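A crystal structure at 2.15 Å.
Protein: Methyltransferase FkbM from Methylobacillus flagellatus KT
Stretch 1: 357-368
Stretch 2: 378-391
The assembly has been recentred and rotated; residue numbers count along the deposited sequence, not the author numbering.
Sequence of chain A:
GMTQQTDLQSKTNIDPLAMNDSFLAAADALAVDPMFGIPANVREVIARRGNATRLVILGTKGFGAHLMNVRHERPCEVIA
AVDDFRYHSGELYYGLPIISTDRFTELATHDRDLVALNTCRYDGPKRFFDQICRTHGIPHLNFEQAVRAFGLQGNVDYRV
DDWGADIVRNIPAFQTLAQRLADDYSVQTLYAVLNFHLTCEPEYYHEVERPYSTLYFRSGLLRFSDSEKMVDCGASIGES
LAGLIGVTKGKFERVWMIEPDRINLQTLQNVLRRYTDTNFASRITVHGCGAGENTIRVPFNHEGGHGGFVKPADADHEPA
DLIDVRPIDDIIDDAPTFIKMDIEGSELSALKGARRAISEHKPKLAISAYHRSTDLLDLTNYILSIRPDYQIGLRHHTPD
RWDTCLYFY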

ATOM      1  N   ALA A 357     -41.810  22.211  -7.607  1.00 28.86           N
ATOM      2  CA  ALA A 357     -41.039  22.333  -6.378  1.00 29.49           C
ATOM      3  C   ALA A 357     -40.208  23.637  -6.379  1.00 28.07           C
ATOM      4  O   ALA A 357     -40.153  24.373  -5.382  1.00 26.31           O
ATOM      5  CB  ALA A 357     -40.110  21.120  -6.223  1.00 29.16           C
ATOM      6  N   ILE A 358     -39.543  23.890  -7.496  1.00 28.26           N
ATOM      7  CA  ILE A 358     -38.672  25.057  -7.638  1.00 28.87           C
ATOM      8  C   ILE A 358     -39.501  26.334  -7.619  1.00 28.93           C
ATOM      9  O   ILE A 358     -39.250  27.216  -6.799  1.00 31.58           O
ATOM     10  CB  ILE A 358     -37.740  24.930  -8.884  1.00 30.06           C
ATOM     11  CG1 ILE A 358     -36.720  23.793  -8.677  1.00 33.38           C
ATOM     12  CG2 ILE A 358     -36.970  26.248  -9.154  1.00 31.15           C
ATOM     13  CD1 ILE A 358     -36.027  23.313  -9.985  1.00 31.82           C
ATOM     14  N   SER A 359     -40.508  26.423  -8.482  1.00 29.55           N
ATOM     15  CA  SER A 359     -41.335  27.636  -8.586  1.00 29.74           C
ATOM     16  C   SER A 359     -42.171  27.919  -7.352  1.00 30.85           C
ATOM     17  O   SER A 359     -42.280  29.045  -6.936  1.00 27.20           O
ATOM     18  CB  SER A 359     -42.282  27.571  -9.801  1.00 30.16           C
ATOM     19  OG  SER A 359     -43.247  26.560  -9.639  1.00 27.90           O
ATOM     20  N   GLU A 360     -42.760  26.887  -6.761  1.00 33.77           N
ATOM     21  CA  GLU A 360     -43.622  27.088  -5.606  1.00 36.44           C
ATOM     22  C   GLU A 360     -42.915  27.282  -4.274  1.00 33.41           C
ATOM     23  O   GLU A 360     -43.380  28.069  -3.466  1.00 31.39           O
ATOM     24  CB  GLU A 360     -44.609  25.936  -5.487  1.00 36.29           C
ATOM     25  CG  GLU A 360     -45.564  25.848  -6.659  1.00 41.86           C
ATOM     26  CD  GLU A 360     -46.490  24.623  -6.580  1.00 42.62           C
ATOM     27  OE1 GLU A 360     -46.566  23.966  -5.508  1.00 51.07           O
ATOM     28  OE2 GLU A 360     -47.126  24.313  -7.606  1.00 51.60           O
ATOM     29  N   HIS A 361     -41.789  26.600  -4.063  1.00 32.36           N
ATOM     30  CA  HIS A 361     -41.086  26.631  -2.767  1.00 31.41           C
ATOM     31  C   HIS A 361     -39.677  27.224  -2.665  1.00 31.06           C
ATOM     32  O   HIS A 361     -39.143  27.340  -1.555  1.00 31.76           O
ATOM     33  CB  HIS A 361     -41.068  25.221  -2.223  1.00 32.02           C
ATOM     34  CG  HIS A 361     -42.435  24.649  -2.080  1.00 33.46           C
ATOM     35  ND1 HIS A 361     -43.327  25.125  -1.148  1.00 32.09           N
ATOM     36  CD2 HIS A 361     -43.084  23.678  -2.771  1.00 28.56           C
ATOM     37  CE1 HIS A 361     -44.469  24.466  -1.268  1.00 36.81           C
ATOM     38  NE2 HIS A 361     -44.348  23.591  -2.251  1.00 29.52           N
ATOM     39  N   LYS A 362     -39.079  27.560  -3.804  1.00 27.59           N
ATOM     40  CA  LYS A 362     -37.776  28.159  -3.855  1.00 25.43           C
ATOM     41  C   LYS A 362     -36.782  27.442  -2.960  1.00 27.94           C
ATOM     42  O   LYS A 362     -36.195  28.041  -2.056  1.00 25.48           O
ATOM     43  CB  LYS A 362     -37.843  29.630  -3.470  1.00 25.03           C
ATOM     44  CG  LYS A 362     -36.605  30.433  -3.865  1.00 27.54           C
ATOM     45  CD  LYS A 362     -36.586  31.790  -3.202  1.00 28.75           C
ATOM     46  CE  LYS A 362     -35.273  32.476  -3.361  1.00 33.76           C
ATOM     47  NZ  LYS A 362     -35.243  33.635  -2.468  1.00 37.06           N
ATOM     48  N   PRO A 363     -36.562  26.165  -3.222  1.00 26.19           N
ATOM     49  CA  PRO A 363     -35.559  25.518  -2.414  1.00 28.91           C
ATOM     50  C   PRO A 363     -34.157  25.993  -2.841  1.00 28.74           C
ATOM     51  O   PRO A 363     -33.978  26.515  -3.962  1.00 25.30           O
ATOM     52  CB  PRO A 363     -35.743  24.057  -2.751  1.00 28.16           C
ATOM     53  CG  PRO A 363     -36.330  24.035  -4.077  1.00 24.50           C
ATOM     54  CD  PRO A 363     -37.099  25.288  -4.260  1.00 29.95           C
ATOM     55  N   LYS A 364     -33.189  25.832  -1.950  1.00 28.05           N
ATOM     56  CA  LYS A 364     -31.809  26.054  -2.306  1.00 26.82           C
ATOM     57  C   LYS A 364     -31.489  25.022  -3.375  1.00 24.77           C
ATOM     58  O   LYS A 364     -32.067  23.921  -3.384  1.00 27.22           O
ATOM     59  CB  LYS A 364     -30.880  25.838  -1.107  1.00 24.78           C
ATOM     60  CG  LYS A 364     -31.039  26.774   0.046  1.00 29.40           C
ATOM     61  CD  LYS A 364     -30.075  26.446   1.209  1.00 30.98           C
ATOM     62  CE  LYS A 364     -30.354  25.135   1.916  1.00 32.88           C
ATOM     63  NZ  LYS A 364     -31.609  25.208   2.643  1.00 30.83           N
ATOM     64  N   LEU A 365     -30.606  25.369  -4.304  1.00 24.74           N
ATOM     65  CA  LEU A 365     -30.206  24.433  -5.344  1.00 27.04           C
ATOM     66  C   LEU A 365     -28.698  24.417  -5.480  1.00 27.12           C
ATOM     67  O   LEU A 365     -28.028  25.475  -5.411  1.00 27.24           O
ATOM     68  CB  LEU A 365     -30.786  24.822  -6.729  1.00 26.76           C
ATOM     69  CG  LEU A 365     -32.277  25.151  -6.881  1.00 27.20           C
ATOM     70  CD1 LEU A 365     -32.569  25.710  -8.262  1.00 27.92           C
ATOM     71  CD2 LEU A 365     -33.149  23.928  -6.624  1.00 26.99           C
ATOM     72  N   ALA A 366     -28.180  23.221  -5.719  1.00 28.26           N
ATOM     73  CA  ALA A 366     -26.760  23.015  -6.059  1.00 27.38           C
ATOM     74  C   ALA A 366     -26.805  22.186  -7.324  1.00 28.65           C
ATOM     75  O   ALA A 366     -27.108  20.976  -7.272  1.00 26.65           O
ATOM     76  CB  ALA A 366     -26.021  22.333  -4.970  1.00 23.22           C
ATOM     77  N   ILE A 367     -26.520  22.827  -8.467  1.00 27.97           N
ATOM     78  CA  ILE A 367     -26.694  22.180  -9.784  1.00 28.04           C
ATOM     79  C   ILE A 367     -25.350  22.043 -10.489  1.00 28.53           C
ATOM     80  O   ILE A 367     -24.705  23.061 -10.792  1.00 30.28           O
ATOM     81  CB  ILE A 367     -27.691  22.981 -10.662  1.00 26.76           C
ATOM     82  CG1 ILE A 367     -28.990  23.332  -9.909  1.00 30.34           C
ATOM     83  CG2 ILE A 367     -28.059  22.201 -11.927  1.00 28.71           C
ATOM     84  CD1 ILE A 367     -29.847  22.123  -9.433  1.00 26.39           C
ATOM     85  N   SER A 368     -24.897  20.810 -10.717  1.00 27.10           N
ATOM     86  CA  SER A 368     -23.585  20.601 -11.331  1.00 30.48           C
ATOM     87  C   SER A 368     -23.659  21.212 -12.727  1.00 31.82           C
ATOM     88  O   SER A 368     -24.657  21.034 -13.432  1.00 33.57           O
ATOM     89  CB  SER A 368     -23.205  19.135 -11.358  1.00 29.03           C
ATOM     90  OG  SER A 368     -24.010  18.470 -12.260  1.00 47.93           O
ATOM     91  N   ASP A 378     -27.820  27.665 -20.114  1.00 27.74           N
ATOM     92  CA  ASP A 378     -29.123  26.995 -20.253  1.00 29.75           C
ATOM     93  C   ASP A 378     -29.861  26.665 -18.965  1.00 28.08           C
ATOM     94  O   ASP A 378     -31.044  26.879 -18.868  1.00 29.55           O
ATOM     95  CB  ASP A 378     -28.950  25.728 -21.072  1.00 29.57           C
ATOM     96  CG  ASP A 378     -28.611  26.025 -22.544  1.00 35.49           C
ATOM     97  OD1 ASP A 378     -28.582  27.209 -22.959  1.00 29.50           O
ATOM     98  OD2 ASP A 378     -28.374  25.060 -23.296  1.00 46.70           O
ATOM     99  N   LEU A 379     -29.149  26.124 -17.994  1.00 26.71           N
ATOM    100  CA  LEU A 379     -29.737  25.770 -16.728  1.00 28.22           C
ATOM    101  C   LEU A 379     -30.137  27.016 -15.950  1.00 26.31           C
ATOM    102  O   LEU A 379     -31.220  27.063 -15.407  1.00 29.06           O
ATOM    103  CB  LEU A 379     -28.770  24.901 -15.912  1.00 26.99           C
ATOM    104  CG  LEU A 379     -28.274  23.600 -16.568  1.00 24.55           C
ATOM    105  CD1 LEU A 379     -27.268  22.930 -15.690  1.00 34.00           C
ATOM    106  CD2 LEU A 379     -29.396  22.620 -16.848  1.00 32.69           C
ATOM    107  N   THR A 380     -29.268  28.025 -15.908  1.00 27.37           N
ATOM    108  CA  THR A 380     -29.551  29.280 -15.207  1.00 26.13           C
ATOM    109  C   THR A 380     -30.773  29.972 -15.823  1.00 27.84           C
ATOM    110  O   THR A 380     -31.696  30.397 -15.096  1.00 29.78           O
ATOM    111  CB  THR A 380     -28.333  30.241 -15.254  1.00 27.73           C
ATOM    112  OG1 THR A 380     -27.203  29.640 -14.619  1.00 28.49           O
ATOM    113  CG2 THR A 380     -28.621  31.503 -14.523  1.00 35.65           C
ATOM    114  N   ASN A 381     -30.791  30.053 -17.150  1.00 26.16           N
ATOM    115  CA  ASN A 381     -31.887  30.696 -17.850  1.00 27.78           C
ATOM    116  C   ASN A 381     -33.202  29.998 -17.553  1.00 28.99           C
ATOM    117  O   ASN A 381     -34.225  30.649 -17.391  1.00 27.33           O
ATOM    118  CB  ASN A 381     -31.643  30.710 -19.369  1.00 28.98           C
ATOM    119  CG  ASN A 381     -30.588  31.745 -19.804  1.00 34.91           C
ATOM    120  OD1 ASN A 381     -30.258  32.666 -19.062  1.00 33.24           O
ATOM    121  ND2 ASN A 381     -30.083  31.597 -21.039  1.00 41.28           N
ATOM    122  N   TYR A 382     -33.172  28.660 -17.494  1.00 30.23           N
ATOM    123  CA  TYR A 382     -34.385  27.910 -17.209  1.00 27.90           C
ATOM    124  C   TYR A 382     -34.892  28.187 -15.788  1.00 27.92           C
ATOM    125  O   TYR A 382     -36.077  28.469 -15.590  1.00 25.11           O
ATOM    126  CB  TYR A 382     -34.253  26.390 -17.461  1.00 24.90           C
ATOM    127  CG  TYR A 382     -35.568  25.749 -17.080  1.00 30.90           C
ATOM    128  CD1 TYR A 382     -36.704  25.936 -17.877  1.00 26.91           C
ATOM    129  CD2 TYR A 382     -35.718  25.084 -15.868  1.00 24.97           C
ATOM    130  CE1 TYR A 382     -37.961  25.447 -17.501  1.00 23.84           C
ATOM    131  CE2 TYR A 382     -36.963  24.546 -15.487  1.00 26.72           C
ATOM    132  CZ  TYR A 382     -38.084  24.756 -16.290  1.00 28.66           C
ATOM    133  OH  TYR A 382     -39.309  24.236 -15.900  1.00 28.53           O
ATOM    134  N   ILE A 383     -34.012  28.046 -14.806  1.00 26.45           N
ATOM    135  CA  ILE A 383     -34.391  28.236 -13.414  1.00 28.54           C
ATOM    136  C   ILE A 383     -34.960  29.616 -13.152  1.00 28.55           C
ATOM    137  O   ILE A 383     -35.945  29.734 -12.445  1.00 28.06           O
ATOM    138  CB  ILE A 383     -33.177  27.939 -12.454  1.00 28.33           C
ATOM    139  CG1 ILE A 383     -32.946  26.448 -12.416  1.00 27.59           C
ATOM    140  CG2 ILE A 383     -33.449  28.458 -11.053  1.00 33.53           C
ATOM    141  CD1 ILE A 383     -31.552  26.011 -11.944  1.00 29.60           C
ATOM    142  N   LEU A 384     -34.337  30.655 -13.708  1.00 30.48           N
ATOM    143  CA  LEU A 384     -34.806  32.030 -13.494  1.00 30.02           C
ATOM    144  C   LEU A 384     -36.135  32.333 -14.165  1.00 30.23           C
ATOM    145  O   LEU A 384     -36.864  33.203 -13.731  1.00 33.28           O
ATOM    146  CB  LEU A 384     -33.759  33.051 -13.937  1.00 28.04           C
ATOM    147  CG  LEU A 384     -32.463  33.093 -13.143  1.00 33.79           C
ATOM    148  CD1 LEU A 384     -31.504  34.128 -13.725  1.00 37.59           C
ATOM    149  CD2 LEU A 384     -32.731  33.357 -11.682  1.00 35.31           C
ATOM    150  N   SER A 385     -36.469  31.593 -15.211  1.00 33.62           N
ATOM    151  CA  SER A 385     -37.727  31.782 -15.908  1.00 29.39           C
ATOM    152  C   SER A 385     -38.885  31.244 -15.050  1.00 28.82           C
ATOM    153  O   SER A 385     -40.026  31.645 -15.221  1.00 29.09           O
ATOM    154  CB  SER A 385     -37.688  31.063 -17.279  1.00 32.49           C
ATOM    155  OG  SER A 385     -37.864  29.652 -17.162  1.00 34.41           O
ATOM    156  N   ILE A 386     -38.604  30.328 -14.131  1.00 27.45           N
ATOM    157  CA  ILE A 386     -39.650  29.773 -13.288  1.00 27.80           C
ATOM    158  C   ILE A 386     -39.615  30.292 -11.845  1.00 27.60           C
ATOM    159  O   ILE A 386     -40.594  30.163 -11.119  1.00 23.73           O
ATOM    160  CB  ILE A 386     -39.644  28.222 -13.291  1.00 27.37           C
ATOM    161  CG1 ILE A 386     -38.326  27.657 -12.760  1.00 30.89           C
ATOM    162  CG2 ILE A 386     -39.997  27.700 -14.689  1.00 30.15           C
ATOM    163  CD1 ILE A 386     -38.381  26.185 -12.420  1.00 25.81           C
ATOM    164  N   ARG A 387     -38.484  30.854 -11.440  1.00 26.70           N
ATOM    165  CA  ARG A 387     -38.312  31.405 -10.105  1.00 27.41           C
ATOM    166  C   ARG A 387     -37.273  32.524 -10.222  1.00 27.83           C
ATOM    167  O   ARG A 387     -36.077  32.318  -9.903  1.00 27.49           O
ATOM    168  CB  ARG A 387     -37.824  30.304  -9.180  1.00 25.14           C
ATOM    169  CG  ARG A 387     -37.773  30.732  -7.736  1.00 29.05           C
ATOM    170  CD  ARG A 387     -39.150  30.754  -7.135  1.00 32.40           C
ATOM    171  NE  ARG A 387     -39.249  31.750  -6.070  1.00 35.41           N
ATOM    172  CZ  ARG A 387     -40.286  31.875  -5.258  1.00 27.55           C
ATOM    173  NH1 ARG A 387     -41.285  31.002  -5.290  1.00 28.28           N
ATOM    174  NH2 ARG A 387     -40.277  32.830  -4.348  1.00 27.25           N
ATOM    175  N   PRO A 388     -37.703  33.700 -10.717  1.00 28.62           N
ATOM    176  CA  PRO A 388     -36.754  34.800 -11.003  1.00 29.59           C
ATOM    177  C   PRO A 388     -36.081  35.521  -9.825  1.00 29.38           C
ATOM    178  O   PRO A 388     -35.108  36.215 -10.059  1.00 31.47           O
ATOM    179  CB  PRO A 388     -37.591  35.804 -11.838  1.00 29.73           C
ATOM    180  CG  PRO A 388     -38.976  35.486 -11.612  1.00 29.13           C
ATOM    181  CD  PRO A 388     -39.087  34.058 -11.084  1.00 31.45           C
ATOM    182  N   ASP A 389     -36.548  35.316  -8.590  1.00 28.93           N
ATOM    183  CA  ASP A 389     -35.984  35.985  -7.404  1.00 29.79           C
ATOM    184  C   ASP A 389     -34.772  35.269  -6.768  1.00 30.11           C
ATOM    185  O   ASP A 389     -34.327  35.657  -5.694  1.00 27.04           O
ATOM    186  CB  ASP A 389     -37.084  36.227  -6.340  1.00 29.71           C
ATOM    187  CG  ASP A 389     -37.633  34.933  -5.728  1.00 33.63           C
ATOM    188  OD1 ASP A 389     -37.355  33.836  -6.253  1.00 32.16           O
ATOM    189  OD2 ASP A 389     -38.369  35.030  -4.726  1.00 32.22           O
ATOM    190  N   TYR A 390     -34.257  34.217  -7.411  1.00 29.13           N
ATOM    191  CA  TYR A 390     -33.079  33.536  -6.878  1.00 30.62           C
ATOM    192  C   TYR A 390     -31.813  34.379  -7.006  1.00 30.78           C
ATOM    193  O   TYR A 390     -31.648  35.126  -7.963  1.00 30.87           O
ATOM    194  CB  TYR A 390     -32.772  32.258  -7.636  1.00 26.74           C
ATOM    195  CG  TYR A 390     -33.448  30.987  -7.207  1.00 30.17           C
ATOM    196  CD1 TYR A 390     -33.215  30.444  -5.954  1.00 31.96           C
ATOM    197  CD2 TYR A 390     -34.228  30.248  -8.106  1.00 30.98           C
ATOM    198  CE1 TYR A 390     -33.780  29.223  -5.581  1.00 29.94           C
ATOM    199  CE2 TYR A 390     -34.802  29.044  -7.742  1.00 29.84           C
ATOM    200  CZ  TYR A 390     -34.559  28.522  -6.479  1.00 32.66           C
ATOM    201  OH  TYR A 390     -35.111  27.315  -6.130  1.00 26.10           O
ATOM    202  N   GLN A 391     -30.931  34.244  -6.025  1.00 33.51           N
ATOM    203  CA  GLN A 391     -29.583  34.780  -6.118  1.00 32.32           C
ATOM    204  C   GLN A 391     -28.767  33.603  -6.682  1.00 32.17           C
ATOM    205  O   GLN A 391     -29.128  32.445  -6.458  1.00 30.47           O
ATOM    206  CB  GLN A 391     -29.054  35.179  -4.761  1.00 30.56           C
ATOM    207  CG  GLN A 391     -29.873  36.277  -4.122  1.00 35.44           C
ATOM    208  CD  GLN A 391     -29.089  37.048  -3.113  1.00 37.81           C
ATOM    209  OE1 GLN A 391     -29.272  36.855  -1.918  1.00 50.92           O
ATOM    210  NE2 GLN A 391     -28.151  37.881  -3.582  1.00 40.18           N
TER
HETATM  211  O   HOH W   1     -33.070  35.012  -3.359  1.00 27.61           O
HETATM  212  O   HOH W   2     -37.627  35.363  -2.281  1.00 41.41           O

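The apolar centre of the contact lies where strand 364-368 runs roughly antiparallel to the helix that enters the second stretch, their axes inclined at 152° and 10.7 Å apart at closest approach. Leu365 and Ile367, alternate residues of the strand, both point toward the helix. Ile383 reaches back to them, its CD1 lying 3.8 Å from Leu365 CD1 and 4.2 Å from Ile367 CG1, while Leu379 CD1 packs 3.9 Å from Ile367 CG2. Ile358, from the helix preceding the strand, extends this layer: its CG2 lies 3.6 Å from Ile386 CD1 and also meets the edge of the Tyr390 ring.

Tyr390 carries the contact from apolar to polar. Its ring packs against Leu365 and the aliphatic part of Lys362, and its buried hydroxyl finds an acceptor in the backbone: Tyr390 OH donates to Pro363 O at 2.6 Å. Farther out, Arg387 NH1 donates to Ser359 O (2.7 Å), tying the loop after one helix to the last turn of the other. Asp389 holds the guanidinium through a two-pronged salt bridge, Arg387 NE to Asp389 OD1 at 2.8 Å and Arg387 NH2 to Asp389 OD2 at 2.9 Å, and Lys362 CB covers one guanidinium face. Lys362 NZ stays 4.1 Å from Asp389 OD2, beyond salt-bridge range; one water bridges Lys362 NZ to Asp389 OD2, and a second links NZ to Asp389 O.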